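Local coordinates for putative polysaccharide deacetylase (Bdellovibrio bacteriovorus HD100, PDB 5JP6), which probably removes acetyl groups from peptidoglycan as a zinc-dependent carbohydrate esterase of family 4, at residues E96-N101 with G181-A186; M128-H133 with S140-R145; D177-L182 with E212-V217. The protein carries 1 engineered substitution. All blocks are in the same frame, centred on the assembly; numbering follows the deposited sequence. Where two conformers were deposited one is given.

Contact 1. Residues E96-N101 with G181-A186; sequences EIRDEN and GLYTDA
This contact joins the N-terminal helical region to the NodB-type deacetylase domain, where Arg-98 meets the first turn of helix 183-193. Arg-98 lies at the end of helix 94-98. Its chain is extended from CG to NE (chi2 -173°), which carries CD and NE out to the Tyr-183 hydroxyl. The phenol oxygen does most of the touching: Tyr-183 OH lies 3.4 Å from Arg-98 CD and 3.6 Å from Arg-98 NE. The guanidinium and phenol planes are 87° apart, and the phenol oxygen meets the arginine chain at CD and NE rather than ring meeting guanidinium. Leu-182 adds a looser van der Waals touch, its CD1 4.4 Å from Arg-98 NH1.

No hydrogen bond crosses between 96-101 and 181-186. The polar ends are held by others. Arg-98 NH2 makes salt bridges to Glu-94 and Asp-118, and Tyr-183 OH is hydrogen-bonded to Asn-95 OD1. The tyrosine is further fixed by a ring stack with His-180.

Helix 94-98 ends just before Asp-99. There Asp-99 OD1 accepts the backbone N of Asn-101 at 2.8 Å with an N-H...O angle of 156°, from above the carboxylate plane. This makes an Asx turn, where the chain passes from helix 94-98 into a 3-10 segment.

Leu-182 is the N-cap residue of helix 183-193. That helix follows the metal-binding loop after strand 170-176, an order of strand, loop and helix typical of the distorted beta/alpha barrel of the NodB-like deacetylases.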
loop_
_atom_site.group_PDB
_atom_site.type_symbol
_atom_site.label_atom_id
_atom_site.label_comp_id
_atom_site.label_asym_id
_atom_site.label_seq_id
_atom_site.Cartn_x
_atom_site.Cartn_y
_atom_site.Cartn_z
ATOM N N GLU A 96 -0.729 12.623 -3.996
ATOM C CA GLU A 96 0.202 13.674 -4.436
ATOM C C GLU A 96 -0.248 15.040 -3.918
ATOM O O GLU A 96 0.576 15.862 -3.535
ATOM C CB GLU A 96 0.362 13.678 -5.951
ATOM C CG GLU A 96 1.025 12.433 -6.499
ATOM C CD GLU A 96 2.317 12.100 -5.810
ATOM O OE1 GLU A 96 3.174 13.024 -5.678
ATOM O OE2 GLU A 96 2.491 10.913 -5.458
ATOM N N ILE A 97 -1.569 15.268 -3.870
ATOM C CA ILE A 97 -2.068 16.541 -3.385
ATOM C C ILE A 97 -1.795 16.708 -1.874
ATOM O O ILE A 97 -1.487 17.822 -1.396
ATOM C CB ILE A 97 -3.566 16.697 -3.685
ATOM C CG1 ILE A 97 -3.804 16.727 -5.197
ATOM C CG2 ILE A 97 -4.171 17.903 -2.989
ATOM C CD1 ILE A 97 -5.204 16.314 -5.618
ATOM N N ARG A 98 -1.868 15.594 -1.146
ATOM C CA ARG A 98 -1.605 15.603 0.305
ATOM C C ARG A 98 -0.104 15.687 0.641
ATOM O O ARG A 98 0.256 16.132 1.748
ATOM C CB ARG A 98 -2.209 14.373 0.989
ATOM C CG ARG A 98 -3.725 14.361 0.989
ATOM C CD ARG A 98 -4.284 13.209 1.813
ATOM N NE ARG A 98 -5.719 13.131 1.717
ATOM C CZ ARG A 98 -6.578 13.928 2.356
ATOM N NH1 ARG A 98 -6.137 14.821 3.248
ATOM N NH2 ARG A 98 -7.856 13.880 2.070
ATOM N N ASP A 99 0.745 15.199 -0.282
ATOM C CA ASP A 99 2.178 15.105 -0.050
ATOM C C ASP A 99 2.771 16.478 0.118
ATOM O O ASP A 99 2.791 17.248 -0.833
ATOM C CB ASP A 99 2.853 14.368 -1.202
ATOM C CG ASP A 99 4.312 14.151 -1.002
ATOM O OD1 ASP A 99 4.956 14.747 -0.090
ATOM O OD2 ASP A 99 4.805 13.284 -1.781
ATOM N N GLU A 100 3.264 16.781 1.326
ATOM C CA GLU A 100 3.880 18.112 1.589
ATOM C C GLU A 100 5.034 18.443 0.632
ATOM O O GLU A 100 5.327 19.605 0.455
ATOM C CB GLU A 100 4.301 18.276 3.047
ATOM C CG GLU A 100 3.146 18.507 4.039
ATOM C CD GLU A 100 2.296 19.779 3.804
ATOM O OE1 GLU A 100 2.652 20.668 2.976
ATOM O OE2 GLU A 100 1.226 19.884 4.467
ATOM N N ASN A 101 5.704 17.456 0.021
ATOM C CA ASN A 101 6.748 17.745 -0.982
ATOM C C ASN A 101 6.189 18.514 -2.177
ATOM O O ASN A 101 6.935 19.239 -2.827
ATOM C CB ASN A 101 7.470 16.504 -1.444
ATOM C CG ASN A 101 8.425 15.969 -0.397
ATOM O OD1 ASN A 101 8.856 16.686 0.548
ATOM N ND2 ASN A 101 8.774 14.725 -0.555
ATOM N N GLY A 181 1.064 8.552 6.281
ATOM C CA GLY A 181 0.885 9.356 7.463
ATOM C C GLY A 181 -0.499 9.379 8.089
ATOM O O GLY A 181 -0.618 9.687 9.273
ATOM N N LEU A 182 -1.526 9.026 7.299
ATOM C CA LEU A 182 -2.897 8.947 7.772
ATOM C C LEU A 182 -3.539 7.589 7.589
ATOM O O LEU A 182 -4.127 7.067 8.535
ATOM C CB LEU A 182 -3.771 9.952 7.013
ATOM C CG LEU A 182 -3.492 11.418 7.253
ATOM C CD1 LEU A 182 -4.295 12.309 6.294
ATOM C CD2 LEU A 182 -3.798 11.750 8.713
ATOM N N TYR A 183 -3.440 7.016 6.383
ATOM C CA TYR A 183 -4.297 5.875 6.078
ATOM C C TYR A 183 -3.907 4.616 6.832
ATOM O O TYR A 183 -4.773 3.777 7.144
ATOM C CB TYR A 183 -4.359 5.562 4.586
ATOM C CG TYR A 183 -4.413 6.743 3.641
ATOM C CD1 TYR A 183 -5.128 7.913 3.911
ATOM C CD2 TYR A 183 -3.783 6.640 2.410
ATOM C CE1 TYR A 183 -5.129 8.967 3.004
ATOM C CE2 TYR A 183 -3.785 7.674 1.501
ATOM C CZ TYR A 183 -4.466 8.847 1.807
ATOM O OH TYR A 183 -4.430 9.896 0.911
ATOM N N THR A 184 -2.621 4.464 7.093
ATOM C CA THR A 184 -2.159 3.276 7.758
ATOM C C THR A 184 -2.781 3.164 9.154
ATOM O O THR A 184 -3.197 2.078 9.565
ATOM C CB THR A 184 -0.598 3.247 7.800
ATOM O OG1 THR A 184 -0.103 3.205 6.468
ATOM C CG2 THR A 184 -0.118 2.038 8.577
ATOM N N ASP A 185 -2.857 4.295 9.877
ATOM C CA ASP A 185 -3.466 4.287 11.203
ATOM C C ASP A 185 -4.947 3.859 11.091
ATOM O O ASP A 185 -5.443 3.169 11.955
ATOM C CB ASP A 185 -3.297 5.634 11.913
ATOM C CG ASP A 185 -1.899 5.870 12.391
ATOM O OD1 ASP A 185 -1.357 4.988 13.064
ATOM O OD2 ASP A 185 -1.334 6.962 12.029
ATOM N N ALA A 186 -5.662 4.287 10.050
ATOM C CA ALA A 186 -7.054 3.838 9.871
ATOM C C ALA A 186 -7.118 2.309 9.676
ATOM O O ALA A 186 -7.959 1.639 10.254
ATOM C CB ALA A 186 -7.720 4.544 8.700
#

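Contact 2. Residues M128-H133 with S140-R145; sequences MSVPGH and SRNSFR
Ser-140 OG, 4.1 Å from Val-130 CG1 across the contact, is gripped by two polar partners. It accepts the backbone N of Asn-142 at 3.1 Å and 162°, which makes an ST turn, and it is hydrogen-bonded to Glu-193 OE1. The hydroxyl sits between the backbone N and the carbonyl carbon (chi1 77°), a position that lets it face the amide two residues on. Ser-140 CB packs 3.9 Å from Pro-131 O.

One long loop, between helix 110-126 and strand 150-153, folds back on itself here. Arg-141 reaches over 128-133 with its chain extended from CG to NE. The guanidinium lies with one face on Pro-131: Pro-131 CD sits over its centre, 4.0 Å from Arg-141 CZ. Arg-141 NH1 also donates to Ser-129 O at 2.7 Å, but the bond is weak because it is bent to 122°.

Asn-142 crosses Val-130 at about a right angle. Its OD1 is 3.5 Å from Val-130 CG1 and 4.0 Å from Val-130 CG2, while ND2 is hydrogen-bonded to Pro-346 O. Val-130 N is bonded to Gln-347 OE1, so both segments also rest on helix 339-354.

Between the two segments, apolar contact and one weak hydrogen bond do the joining, whereas the straighter bond stays within 140-145. Asn-142 OD1 is buried against valine methyls with no polar partner in the model, so the side-chain amide is held through ND2, by Pro-346 O.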
loop_
_atom_site.group_PDB
_atom_site.type_symbol
_atom_site.label_atom_id
_atom_site.label_comp_id
_atom_site.label_asym_id
_atom_site.label_seq_id
_atom_site.Cartn_x
_atom_site.Cartn_y
_atom_site.Cartn_z
ATOM N N MET A 128 -22.538 2.173 2.906
ATOM C CA MET A 128 -21.889 1.071 3.601
ATOM C C MET A 128 -22.511 0.788 4.928
ATOM O O MET A 128 -22.727 1.695 5.713
ATOM C CB MET A 128 -20.442 1.387 3.827
ATOM C CG MET A 128 -19.711 1.437 2.520
ATOM S SD MET A 128 -18.157 2.248 2.780
ATOM C CE MET A 128 -17.129 0.810 2.746
ATOM N N SER A 129 -22.754 -0.507 5.200
ATOM C CA SER A 129 -23.307 -0.880 6.511
ATOM C C SER A 129 -22.280 -0.762 7.604
ATOM O O SER A 129 -22.636 -0.550 8.770
ATOM C CB SER A 129 -23.970 -2.255 6.493
ATOM O OG SER A 129 -23.003 -3.260 6.428
ATOM N N VAL A 130 -21.001 -0.866 7.228
ATOM C CA VAL A 130 -19.874 -0.726 8.169
ATOM C C VAL A 130 -18.908 0.328 7.662
ATOM O O VAL A 130 -17.933 0.010 7.008
ATOM C CB VAL A 130 -19.138 -2.058 8.440
ATOM C CG1 VAL A 130 -18.137 -1.856 9.550
ATOM C CG2 VAL A 130 -20.128 -3.154 8.824
ATOM N N PRO A 131 -19.256 1.585 7.864
ATOM C CA PRO A 131 -18.427 2.623 7.272
ATOM C C PRO A 131 -17.049 2.690 7.919
ATOM O O PRO A 131 -16.874 2.259 9.048
ATOM C CB PRO A 131 -19.238 3.907 7.511
ATOM C CG PRO A 131 -20.078 3.597 8.703
ATOM C CD PRO A 131 -20.424 2.137 8.563
ATOM N N GLY A 132 -16.085 3.190 7.158
ATOM C CA GLY A 132 -14.775 3.493 7.635
ATOM C C GLY A 132 -14.444 4.950 7.402
ATOM O O GLY A 132 -15.305 5.709 7.020
ATOM N N HIS A 133 -13.223 5.342 7.730
ATOM C CA HIS A 133 -12.748 6.679 7.498
ATOM C C HIS A 133 -11.238 6.656 7.532
ATOM O O HIS A 133 -10.648 6.333 8.569
ATOM C CB HIS A 133 -13.231 7.666 8.547
ATOM C CG HIS A 133 -13.345 9.048 8.026
ATOM N ND1 HIS A 133 -12.291 9.704 7.438
ATOM C CD2 HIS A 133 -14.394 9.898 7.996
ATOM C CE1 HIS A 133 -12.695 10.898 7.044
ATOM N NE2 HIS A 133 -13.970 11.041 7.377
ATOM N N SER A 140 -15.549 1.621 14.248
ATOM C CA SER A 140 -16.585 1.084 13.342
ATOM C C SER A 140 -17.595 0.322 14.181
ATOM O O SER A 140 -17.430 0.118 15.397
ATOM C CB SER A 140 -15.989 0.167 12.272
ATOM O OG SER A 140 -15.698 -1.051 12.809
ATOM N N ARG A 141 -18.649 -0.116 13.497
ATOM C CA ARG A 141 -19.691 -0.902 14.111
ATOM C C ARG A 141 -19.288 -2.331 14.389
ATOM O O ARG A 141 -20.070 -3.070 14.958
ATOM C CB ARG A 141 -20.916 -0.901 13.181
ATOM C CG ARG A 141 -21.561 0.478 13.048
ATOM C CD ARG A 141 -22.669 0.497 12.016
ATOM N NE ARG A 141 -23.049 1.877 11.702
ATOM C CZ ARG A 141 -23.779 2.267 10.651
ATOM N NH1 ARG A 141 -24.253 1.393 9.766
ATOM N NH2 ARG A 141 -24.050 3.554 10.486
ATOM N N ASN A 142 -18.078 -2.729 13.959
ATOM C CA ASN A 142 -17.640 -4.127 14.145
ATOM C C ASN A 142 -17.450 -4.452 15.593
ATOM O O ASN A 142 -16.669 -3.797 16.261
ATOM C CB ASN A 142 -16.341 -4.421 13.384
ATOM C CG ASN A 142 -16.533 -4.534 11.904
ATOM O OD1 ASN A 142 -17.639 -4.808 11.437
ATOM N ND2 ASN A 142 -15.390 -4.407 11.121
ATOM N N SER A 143 -18.133 -5.488 16.060
ATOM C CA SER A 143 -17.968 -5.972 17.451
ATOM C C SER A 143 -17.938 -7.487 17.431
ATOM O O SER A 143 -18.699 -8.165 18.115
ATOM C CB SER A 143 -19.083 -5.483 18.342
ATOM O OG SER A 143 -20.255 -5.664 17.635
ATOM N N PHE A 144 -17.032 -8.000 16.640
ATOM C CA PHE A 144 -16.677 -9.424 16.615
ATOM C C PHE A 144 -15.170 -9.499 16.742
ATOM O O PHE A 144 -14.483 -8.486 16.598
ATOM C CB PHE A 144 -17.159 -10.150 15.341
ATOM C CG PHE A 144 -16.506 -9.680 14.079
ATOM C CD1 PHE A 144 -17.045 -8.613 13.336
ATOM C CD2 PHE A 144 -15.318 -10.258 13.656
ATOM C CE1 PHE A 144 -16.398 -8.150 12.200
ATOM C CE2 PHE A 144 -14.703 -9.835 12.497
ATOM C CZ PHE A 144 -15.229 -8.799 11.759
ATOM N N ARG A 145 -14.669 -10.702 16.932
ATOM C CA ARG A 145 -13.248 -10.904 17.116
ATOM C C ARG A 145 -12.817 -12.140 16.325
ATOM O O ARG A 145 -13.350 -13.232 16.569
ATOM C CB ARG A 145 -12.964 -11.098 18.598
ATOM C CG ARG A 145 -11.527 -11.349 18.981
ATOM C CD ARG A 145 -11.428 -11.544 20.491
ATOM N NE ARG A 145 -10.047 -11.664 20.950
ATOM C CZ ARG A 145 -9.314 -12.780 20.879
ATOM N NH1 ARG A 145 -9.817 -13.894 20.350
ATOM N NH2 ARG A 145 -8.057 -12.781 21.330
#

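Contact 3. Residues D177-L182 with E212-V217; sequences DGPHGL and EALKRV. With ZN (zinc ion), chain B.
The loop after strand 170-176 passes along helix 211-219 and comes closest at Pro-179 and Leu-214, whose CA atoms are 6.1 Å apart; the peptide bond before Pro-179 is cis. The Pro-179 ring carries the contact. Its CB meets Ala-213 CB at 4.0 Å, and its CD meets Leu-214 CD1, also at 4.0 Å. Leu-214 has CG anti to the backbone N (chi1 -169°), which brings CD1 against the proline. Val-207 of helix 204-209 touches both Pro-179 and Leu-214. Ala-213 CB also packs 3.9 Å from His-180 O.

The polar link runs through one water. The water donates to Gly-181 O at 2.9 Å and accepts from Arg-216 NH2, also at 2.9 Å, in the guanidinium plane. One face of that guanidinium lies against its own helix, with Glu-212 O and Ala-213 CA toward the rim of the face. Arg-216 NE makes a salt bridge to Asp-185 of helix 183-193.

Within the loop, His-180 ND1 accepts the backbone N of Leu-182 at 3.1 Å and 165°. The donor is tilted 30° from the ring plane. At the other end of the loop, Asp-177 OD2 binds the zinc ion at 2.4 Å, together with His-227 and Tyr-280. The sequence Asp-Asp-Gly-Pro here matches the first signature motif of family 4 esterases.

The helix thus holds the loop by apolar contact at the proline and by a water bridge at Gly-181. Neither link uses the Asp-177 carboxylate, whose OD2 binds the metal.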
loop_
_atom_site.group_PDB
_atom_site.type_symbol
_atom_site.label_atom_id
_atom_site.label_comp_id
_atom_site.label_asym_id
_atom_site.label_seq_id
_atom_site.Cartn_x
_atom_site.Cartn_y
_atom_site.Cartn_z
ATOM N N ASP A 177 3.769 -0.807 0.549
ATOM C CA ASP A 177 4.208 0.548 0.198
ATOM C C ASP A 177 4.033 1.637 1.213
ATOM O O ASP A 177 4.421 2.770 0.961
ATOM C CB ASP A 177 3.631 0.945 -1.145
ATOM C CG ASP A 177 4.188 0.102 -2.227
ATOM O OD1 ASP A 177 5.331 -0.394 -2.047
ATOM O OD2 ASP A 177 3.544 -0.110 -3.210
ATOM N N GLY A 178 3.526 1.261 2.368
ATOM C CA GLY A 178 3.356 2.181 3.498
ATOM C C GLY A 178 4.630 2.233 4.330
ATOM O O GLY A 178 5.668 1.687 3.963
ATOM N N PRO A 179 4.555 2.893 5.474
ATOM C CA PRO A 179 3.323 3.475 6.006
ATOM C C PRO A 179 2.990 4.830 5.411
ATOM O O PRO A 179 3.894 5.612 5.078
ATOM C CB PRO A 179 3.655 3.633 7.497
ATOM C CG PRO A 179 5.136 3.791 7.531
ATOM C CD PRO A 179 5.655 2.958 6.426
ATOM N N HIS A 180 1.694 5.103 5.320
ATOM C CA HIS A 180 1.210 6.461 5.012
ATOM C C HIS A 180 1.019 7.219 6.332
ATOM O O HIS A 180 0.850 6.615 7.380
ATOM C CB HIS A 180 -0.111 6.386 4.231
ATOM C CG HIS A 180 -0.553 7.695 3.634
ATOM N ND1 HIS A 180 -1.421 8.567 4.277
ATOM C CD2 HIS A 180 -0.200 8.299 2.485
ATOM C CE1 HIS A 180 -1.605 9.625 3.511
ATOM N NE2 HIS A 180 -0.859 9.492 2.432
ATOM N N GLY A 181 1.064 8.552 6.281
ATOM C CA GLY A 181 0.885 9.356 7.463
ATOM C C GLY A 181 -0.499 9.379 8.089
ATOM O O GLY A 181 -0.618 9.687 9.273
ATOM N N LEU A 182 -1.526 9.026 7.299
ATOM C CA LEU A 182 -2.897 8.947 7.772
ATOM C C LEU A 182 -3.539 7.589 7.589
ATOM O O LEU A 182 -4.127 7.067 8.535
ATOM C CB LEU A 182 -3.771 9.952 7.013
ATOM C CG LEU A 182 -3.492 11.418 7.253
ATOM C CD1 LEU A 182 -4.295 12.309 6.294
ATOM C CD2 LEU A 182 -3.798 11.750 8.713
ATOM N N GLU A 212 7.033 7.334 12.910
ATOM C CA GLU A 212 6.138 7.147 14.054
ATOM C C GLU A 212 4.972 6.248 13.698
ATOM O O GLU A 212 4.569 5.406 14.506
ATOM C CB GLU A 212 5.659 8.493 14.619
ATOM C CG GLU A 212 6.811 9.309 15.149
ATOM C CD GLU A 212 7.538 8.583 16.286
ATOM O OE1 GLU A 212 6.867 8.023 17.217
ATOM O OE2 GLU A 212 8.783 8.570 16.270
ATOM N N ALA A 213 4.458 6.402 12.470
ATOM C CA ALA A 213 3.420 5.508 11.991
ATOM C C ALA A 213 3.932 4.072 11.942
ATOM O O ALA A 213 3.220 3.156 12.339
ATOM C CB ALA A 213 2.892 5.948 10.628
ATOM N N LEU A 214 5.180 3.879 11.511
ATOM C CA LEU A 214 5.735 2.529 11.478
ATOM C C LEU A 214 5.785 1.931 12.905
ATOM O O LEU A 214 5.486 0.757 13.112
ATOM C CB LEU A 214 7.108 2.493 10.822
ATOM C CG LEU A 214 7.616 1.086 10.518
ATOM C CD1 LEU A 214 6.859 0.476 9.345
ATOM C CD2 LEU A 214 9.121 1.124 10.250
ATOM N N LYS A 215 6.193 2.755 13.872
ATOM C CA LYS A 215 6.201 2.301 15.245
ATOM C C LYS A 215 4.812 1.869 15.735
ATOM O O LYS A 215 4.700 0.916 16.507
ATOM C CB LYS A 215 6.806 3.340 16.150
ATOM C CG LYS A 215 8.298 3.605 15.913
ATOM C CD LYS A 215 8.833 4.609 16.918
ATOM C CE LYS A 215 10.279 4.914 16.605
ATOM N NZ LYS A 215 10.821 5.846 17.621
ATOM N N ARG A 216 3.758 2.567 15.309
ATOM C CA ARG A 216 2.402 2.144 15.679
ATOM C C ARG A 216 2.025 0.840 15.040
ATOM O O ARG A 216 1.354 0.033 15.682
ATOM C CB ARG A 216 1.373 3.227 15.354
ATOM C CG ARG A 216 1.643 4.531 16.164
ATOM C CD ARG A 216 0.532 5.563 15.982
ATOM N NE ARG A 216 0.496 6.194 14.667
ATOM C CZ ARG A 216 1.182 7.276 14.341
ATOM N NH1 ARG A 216 2.022 7.813 15.217
ATOM N NH2 ARG A 216 1.062 7.818 13.134
ATOM N N VAL A 217 2.441 0.610 13.792
ATOM C CA VAL A 217 2.200 -0.697 13.164
ATOM C C VAL A 217 2.878 -1.781 14.021
ATOM O O VAL A 217 2.252 -2.793 14.346
ATOM C CB VAL A 217 2.733 -0.766 11.710
ATOM C CG1 VAL A 217 2.577 -2.164 11.123
ATOM C CG2 VAL A 217 2.090 0.288 10.804
HETATM ZN ZN ZN B . 4.428 -2.051 -4.324
HETATM O O HOH W 1 1.627 9.891 11.118
#

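Contacts 1 and 3 are neighbours, with centres about 10 Å apart. They share Gly-181 and Leu-182, between the metal-binding loop and helix 183-193. Thr-184 CG2 of contact 1 also packs 3.6 Å from Val-217 CG2 of contact 3. Contact 3 holds one of the three zinc ligands, Asp-177, while the Tyr-183 side chain in contact 1 is about 14 Å from the zinc ion. Contact 2 is more remote: its centre is about 22 Å from each of the others, and it lies away from the zinc site. It still touches contact 1, where His-133 O packs 3.4 Å from Ala-186 CB. Its nearest atoms to contact 3 are about 7 Å away.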